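Local atomic coordinates of paenibacillus xanthan lyase (Paenibacillus, PDB entry 6F2P), a protein that cleaves the side chains of the polysaccharide xanthan as a lyase, most likely releasing their terminal mannose residues by beta-elimination. Residues S163-G168 against L172-V177; N152-I157 against I183-S188. All coordinates share one frame; numbering follows the deposited sequence.

Contact 1. Residues S163-G168 against L172-V177; sequences SVTMTG and LWESQV. With CA (calcium ion), chain F.
Glu174 reaches out of its helix into the loop 163-168, where its carboxylate is held by two successive backbone amides and by a calcium ion. Thr165 N donates to Glu174 OE2 (3.0 Å) from well out of the carboxylate plane, tilted by 31°. Met166 N meets Glu174 OE1 (2.9 Å) closer to that plane. Both arrive on the syn side, and with one amide on each oxygen and the metal on OE2 the rotation of the group is fixed. Extension beyond CG (chi2 179°) carries the carboxylate clear of the helix. Of the two carboxylate oxygens only Glu174 OE2 binds the calcium, at 2.5 Å. Ser163 O is a second ligand, 2.4 Å from the ion; four waters and Gln161 OE1 complete a seven-coordinate site, in which water 1 is also hydrogen-bonded to Ser163 OG and water 2 to Thr165 OG1. The site bridges the connection after helix 147-160 and helix 168-184 itself, in the alpha-helical N-terminal domain of this polysaccharide lyase family 8 enzyme, so the ion ties the loop to the helix it leads into. Met166 runs across Glu174 at about a right angle, its CG 3.3 Å from Glu174 OE2 and its SD also nearest that oxygen, and touches Trp123. An alanine at this position would keep the backbone bond to Glu174 but would probably uncover the part of the carboxylate that CG and the sulfur now shield. Val164 CG1 approaches Glu174 OE1 (3.6 Å). Leu172 N donates to Gly168 O (3.1 Å).

Contact 2. Residues N152-I157 against I183-S188; sequences NYMAAI and ILNKDS
Met154 spans both touching residues of the opposing segment. Its SD rests 3.9 Å from Leu184 CB, and its terminal CE lies at the same distance, 3.9 Å, from Leu184 CD1, the two side chains crossing at about a right angle. Nearer its root it slides past Asn185 in the opposite direction, with Met154 CG 3.8 Å from Asn185 CB. The bend at chi2 (-58°) and again at chi3 lets one chain serve both neighbours: the methylenes face the asparagine while the thioether end turns to the leucine. These contacts join helix 147-160 to the C-terminal end of helix 168-184, two helices of the mainly alpha-helical N-terminal domain, at the point where the second helix finishes in a Schellman motif with Lys186, of positive phi, as its C' residue. Met154 is further packed by Ser181 of helix 168-184 and Asn135 of helix 123-141, and Leu184 by Arg10 of helix 4-18. Tyr158 OH hydrogen-bonds to both Asn185 ND2 and Asp187 OD2, holding the amide in place beside Met154. Asp187 is also the N-cap of helix 188-197. A methylpentanediol, probably from the crystallisation liquor, lies next to the Asn185 side chain.

How the contacts relate
Helix 168-184 takes part in both contacts, contact 1 near its start and contact 2 at its end, their centres about 16 Å apart. Helix 147-160, which supplies 152-157, leads into the loop of contact 1, so contact 1 ties the turn of the helical hairpin to its second helix, and contact 2 ties the two helices together farther along. Between them the contacts meet directly, Val177 CG1 packing on Ile157 CG2 at 3.7 Å. Their chemistry differs with burial. Contact 1, only partly buried, is polar, with a metal ion, waters and backbone amides around a carboxylate. Contact 2 is smaller and more buried, and relies on side-chain packing, the amide of Asn185 bonding instead to Tyr158.

Contact 1. Residues S163-G168 against L172-V177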
loop_
_atom_site.group_PDB
_atom_site.type_symbol
_atom_site.label_atom_id
_atom_site.label_comp_id
_atom_site.label_asym_id
_atom_site.label_seq_id
_atom_site.Cartn_x
_atom_site.Cartn_y
_atom_site.Cartn_z
ATOM N N SER A 163 -16.297 -8.771 -32.412
ATOM C CA SER A 163 -16.672 -7.763 -31.424
ATOM C C SER A 163 -15.717 -7.772 -30.246
ATOM O O SER A 163 -14.918 -8.690 -30.095
ATOM C CB SER A 163 -18.076 -8.039 -30.912
ATOM O OG SER A 163 -18.094 -9.252 -30.179
ATOM N N VAL A 164 -15.811 -6.744 -29.410
ATOM C CA VAL A 164 -15.020 -6.666 -28.192
ATOM C C VAL A 164 -15.792 -7.291 -27.042
ATOM O O VAL A 164 -16.877 -6.827 -26.705
ATOM C CB VAL A 164 -14.762 -5.213 -27.818
ATOM C CG1 VAL A 164 -13.995 -5.145 -26.510
ATOM C CG2 VAL A 164 -14.013 -4.494 -28.936
ATOM N N THR A 165 -15.257 -8.348 -26.436
ATOM C CA THR A 165 -15.948 -8.979 -25.309
ATOM C C THR A 165 -15.019 -9.315 -24.144
ATOM O O THR A 165 -15.473 -9.621 -23.037
ATOM C CB THR A 165 -16.644 -10.294 -25.715
ATOM O OG1 THR A 165 -15.664 -11.337 -25.841
ATOM C CG2 THR A 165 -17.429 -10.132 -27.012
ATOM N N MET A 166 -13.721 -9.270 -24.397
ATOM C CA MET A 166 -12.757 -9.780 -23.434
ATOM C C MET A 166 -12.272 -8.709 -22.470
ATOM O O MET A 166 -12.814 -7.603 -22.443
ATOM C CB MET A 166 -11.592 -10.418 -24.177
ATOM C CG MET A 166 -12.063 -11.450 -25.174
ATOM S SD MET A 166 -10.734 -12.277 -26.043
ATOM C CE MET A 166 -11.536 -13.841 -26.381
ATOM N N THR A 167 -11.258 -9.048 -21.678
ATOM C CA THR A 167 -10.769 -8.150 -20.638
ATOM C C THR A 167 -9.294 -7.873 -20.821
ATOM O O THR A 167 -8.630 -8.547 -21.607
ATOM C CB THR A 167 -10.953 -8.750 -19.237
ATOM O OG1 THR A 167 -10.099 -9.890 -19.089
ATOM C CG2 THR A 167 -12.392 -9.179 -19.021
ATOM N N GLY A 168 -8.796 -6.880 -20.088
ATOM C CA GLY A 168 -7.390 -6.516 -20.107
ATOM C C GLY A 168 -6.762 -6.400 -21.484
ATOM O O GLY A 168 -7.340 -5.803 -22.389
ATOM N N LEU A 172 -7.884 -4.955 -25.348
ATOM C CA LEU A 172 -7.152 -3.937 -26.082
ATOM C C LEU A 172 -6.894 -4.409 -27.504
ATOM O O LEU A 172 -7.177 -3.700 -28.474
ATOM C CB LEU A 172 -5.825 -3.636 -25.393
ATOM C CG LEU A 172 -4.872 -2.749 -26.188
ATOM C CD1 LEU A 172 -5.533 -1.425 -26.516
ATOM C CD2 LEU A 172 -3.603 -2.527 -25.395
ATOM N N TRP A 173 -6.366 -5.622 -27.616
ATOM C CA TRP A 173 -6.028 -6.183 -28.913
ATOM C C TRP A 173 -7.258 -6.396 -29.770
ATOM O O TRP A 173 -7.206 -6.209 -30.984
ATOM C CB TRP A 173 -5.271 -7.486 -28.741
ATOM C CG TRP A 173 -3.986 -7.274 -28.054
ATOM C CD1 TRP A 173 -3.194 -6.168 -28.131
ATOM C CD2 TRP A 173 -3.337 -8.175 -27.156
ATOM N NE1 TRP A 173 -2.082 -6.327 -27.344
ATOM C CE2 TRP A 173 -2.145 -7.553 -26.732
ATOM C CE3 TRP A 173 -3.647 -9.456 -26.670
ATOM C CZ2 TRP A 173 -1.253 -8.169 -25.847
ATOM C CZ3 TRP A 173 -2.761 -10.067 -25.784
ATOM C CH2 TRP A 173 -1.580 -9.420 -25.384
ATOM N N GLU A 174 -8.354 -6.803 -29.142
ATOM C CA GLU A 174 -9.633 -6.859 -29.835
ATOM C C GLU A 174 -9.884 -5.500 -30.466
ATOM O O GLU A 174 -10.201 -5.398 -31.657
ATOM C CB GLU A 174 -10.768 -7.177 -28.860
ATOM C CG GLU A 174 -10.942 -8.637 -28.509
ATOM C CD GLU A 174 -12.071 -8.849 -27.515
ATOM O OE1 GLU A 174 -12.068 -8.192 -26.455
ATOM O OE2 GLU A 174 -12.972 -9.663 -27.791
ATOM N N SER A 175 -9.699 -4.461 -29.656
ATOM C CA SER A 175 -10.027 -3.101 -30.054
ATOM C C SER A 175 -9.131 -2.621 -31.171
ATOM O O SER A 175 -9.627 -2.048 -32.131
ATOM C CB SER A 175 -9.957 -2.137 -28.859
ATOM O OG SER A 175 -10.763 -2.599 -27.791
ATOM N N GLN A 176 -7.819 -2.836 -31.049
ATOM C CA GLN A 176 -6.894 -2.496 -32.138
ATOM C C GLN A 176 -7.259 -3.202 -33.444
ATOM O O GLN A 176 -7.323 -2.576 -34.492
ATOM C CB GLN A 176 -5.441 -2.828 -31.771
ATOM C CG GLN A 176 -4.830 -1.913 -30.719
ATOM C CD GLN A 176 -3.443 -2.359 -30.274
ATOM O OE1 GLN A 176 -2.484 -1.585 -30.320
ATOM N NE2 GLN A 176 -3.332 -3.612 -29.830
ATOM N N VAL A 177 -7.496 -4.509 -33.365
ATOM C CA VAL A 177 -7.782 -5.315 -34.531
ATOM C C VAL A 177 -9.046 -4.817 -35.192
ATOM O O VAL A 177 -9.107 -4.632 -36.415
ATOM C CB VAL A 177 -7.950 -6.796 -34.156
ATOM C CG1 VAL A 177 -8.695 -7.530 -35.234
ATOM C CG2 VAL A 177 -6.580 -7.437 -33.940
HETATM CA CA CA F . -13.698 -10.708 -29.926
HETATM O O HOH W 1 -15.979 -11.176 -30.728
HETATM O O HOH W 2 -14.632 -12.283 -28.510
HETATM O O HOH W 3 -11.615 -11.929 -29.105
HETATM O O HOH W 4 -13.612 -12.823 -31.176
#

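Contact 2. Residues N152-I157 against I183-S188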
loop_
_atom_site.group_PDB
_atom_site.type_symbol
_atom_site.label_atom_id
_atom_site.label_comp_id
_atom_site.label_asym_id
_atom_site.label_seq_id
_atom_site.Cartn_x
_atom_site.Cartn_y
_atom_site.Cartn_z
ATOM N N ASN A 152 -11.827 -9.750 -49.158
ATOM C CA ASN A 152 -11.585 -11.104 -48.664
ATOM C C ASN A 152 -10.797 -11.115 -47.363
ATOM O O ASN A 152 -11.204 -11.756 -46.390
ATOM C CB ASN A 152 -10.844 -11.953 -49.706
ATOM C CG ASN A 152 -11.734 -12.381 -50.865
ATOM O OD1 ASN A 152 -12.934 -12.595 -50.707
ATOM N ND2 ASN A 152 -11.137 -12.515 -52.037
ATOM N N TYR A 153 -9.666 -10.412 -47.352
ATOM C CA TYR A 153 -8.809 -10.386 -46.176
ATOM C C TYR A 153 -9.566 -9.804 -44.975
ATOM O O TYR A 153 -9.446 -10.312 -43.857
ATOM C CB TYR A 153 -7.532 -9.584 -46.432
ATOM C CG TYR A 153 -6.793 -9.928 -47.709
ATOM C CD1 TYR A 153 -6.927 -11.179 -48.311
ATOM C CD2 TYR A 153 -5.944 -9.001 -48.311
ATOM C CE1 TYR A 153 -6.245 -11.491 -49.486
ATOM C CE2 TYR A 153 -5.256 -9.305 -49.479
ATOM C CZ TYR A 153 -5.414 -10.550 -50.060
ATOM O OH TYR A 153 -4.742 -10.858 -51.218
ATOM N N MET A 154 -10.354 -8.751 -45.206
ATOM C CA MET A 154 -11.112 -8.129 -44.117
ATOM C C MET A 154 -12.247 -9.029 -43.650
ATOM O O MET A 154 -12.531 -9.111 -42.457
ATOM C CB MET A 154 -11.651 -6.755 -44.512
ATOM C CG MET A 154 -10.577 -5.682 -44.676
ATOM S SD MET A 154 -9.559 -5.400 -43.206
ATOM C CE MET A 154 -8.019 -6.193 -43.674
ATOM N N ALA A 155 -12.878 -9.723 -44.589
ATOM C CA ALA A 155 -13.964 -10.637 -44.253
ATOM C C ALA A 155 -13.478 -11.722 -43.308
ATOM O O ALA A 155 -14.223 -12.197 -42.447
ATOM C CB ALA A 155 -14.555 -11.252 -45.508
ATOM N N ALA A 156 -12.219 -12.108 -43.466
ATOM C CA ALA A 156 -11.633 -13.109 -42.597
ATOM C C ALA A 156 -11.471 -12.555 -41.185
ATOM O O ALA A 156 -11.800 -13.222 -40.204
ATOM C CB ALA A 156 -10.307 -13.565 -43.146
ATOM N N ILE A 157 -10.965 -11.329 -41.091
ATOM C CA ILE A 157 -10.773 -10.685 -39.800
ATOM C C ILE A 157 -12.097 -10.439 -39.074
ATOM O O ILE A 157 -12.208 -10.754 -37.891
ATOM C CB ILE A 157 -9.973 -9.383 -39.926
ATOM C CG1 ILE A 157 -8.599 -9.687 -40.525
ATOM C CG2 ILE A 157 -9.847 -8.706 -38.560
ATOM C CD1 ILE A 157 -7.681 -8.499 -40.578
ATOM N N ILE A 183 -10.855 0.753 -40.411
ATOM C CA ILE A 183 -10.214 1.776 -41.223
ATOM C C ILE A 183 -9.882 1.257 -42.623
ATOM O O ILE A 183 -10.153 1.918 -43.631
ATOM C CB ILE A 183 -8.929 2.250 -40.548
ATOM C CG1 ILE A 183 -9.270 3.022 -39.272
ATOM C CG2 ILE A 183 -8.105 3.099 -41.499
ATOM C CD1 ILE A 183 -8.082 3.646 -38.583
ATOM N N LEU A 184 -9.294 0.065 -42.674
ATOM C CA LEU A 184 -8.932 -0.552 -43.937
ATOM C C LEU A 184 -10.163 -0.894 -44.769
ATOM O O LEU A 184 -10.139 -0.771 -45.997
ATOM C CB LEU A 184 -8.098 -1.811 -43.698
ATOM C CG LEU A 184 -6.740 -1.582 -43.044
ATOM C CD1 LEU A 184 -6.045 -2.909 -42.836
ATOM C CD2 LEU A 184 -5.883 -0.633 -43.870
ATOM N N ASN A 185 -11.235 -1.318 -44.098
ATOM C CA ASN A 185 -12.450 -1.724 -44.796
ATOM C C ASN A 185 -13.457 -0.588 -44.954
ATOM O O ASN A 185 -14.582 -0.801 -45.414
ATOM C CB ASN A 185 -13.118 -2.899 -44.091
ATOM C CG ASN A 185 -14.092 -3.628 -44.989
ATOM O OD1 ASN A 185 -13.841 -3.778 -46.183
ATOM N ND2 ASN A 185 -15.221 -4.056 -44.429
ATOM N N LYS A 186 -13.042 0.616 -44.566
ATOM C CA LYS A 186 -13.881 1.813 -44.674
ATOM C C LYS A 186 -15.264 1.616 -44.040
ATOM O O LYS A 186 -16.296 1.867 -44.657
ATOM C CB LYS A 186 -13.966 2.277 -46.137
ATOM C CG LYS A 186 -12.588 2.559 -46.725
ATOM C CD LYS A 186 -12.592 3.464 -47.950
ATOM C CE LYS A 186 -11.155 3.824 -48.325
ATOM N NZ LYS A 186 -11.004 4.867 -49.381
ATOM N N ASP A 187 -15.258 1.165 -42.792
ATOM C CA ASP A 187 -16.467 0.787 -42.080
ATOM C C ASP A 187 -16.542 1.606 -40.779
ATOM O O ASP A 187 -16.050 1.171 -39.733
ATOM C CB ASP A 187 -16.384 -0.708 -41.776
ATOM C CG ASP A 187 -17.643 -1.259 -41.132
ATOM O OD1 ASP A 187 -18.506 -0.463 -40.692
ATOM O OD2 ASP A 187 -17.758 -2.506 -41.044
ATOM N N SER A 188 -17.146 2.791 -40.846
ATOM C CA SER A 188 -17.234 3.691 -39.683
ATOM C C SER A 188 -17.740 3.012 -38.410
ATOM O O SER A 188 -17.166 3.192 -37.336
ATOM C CB SER A 188 -18.110 4.909 -39.992
ATOM O OG SER A 188 -19.411 4.514 -40.392
#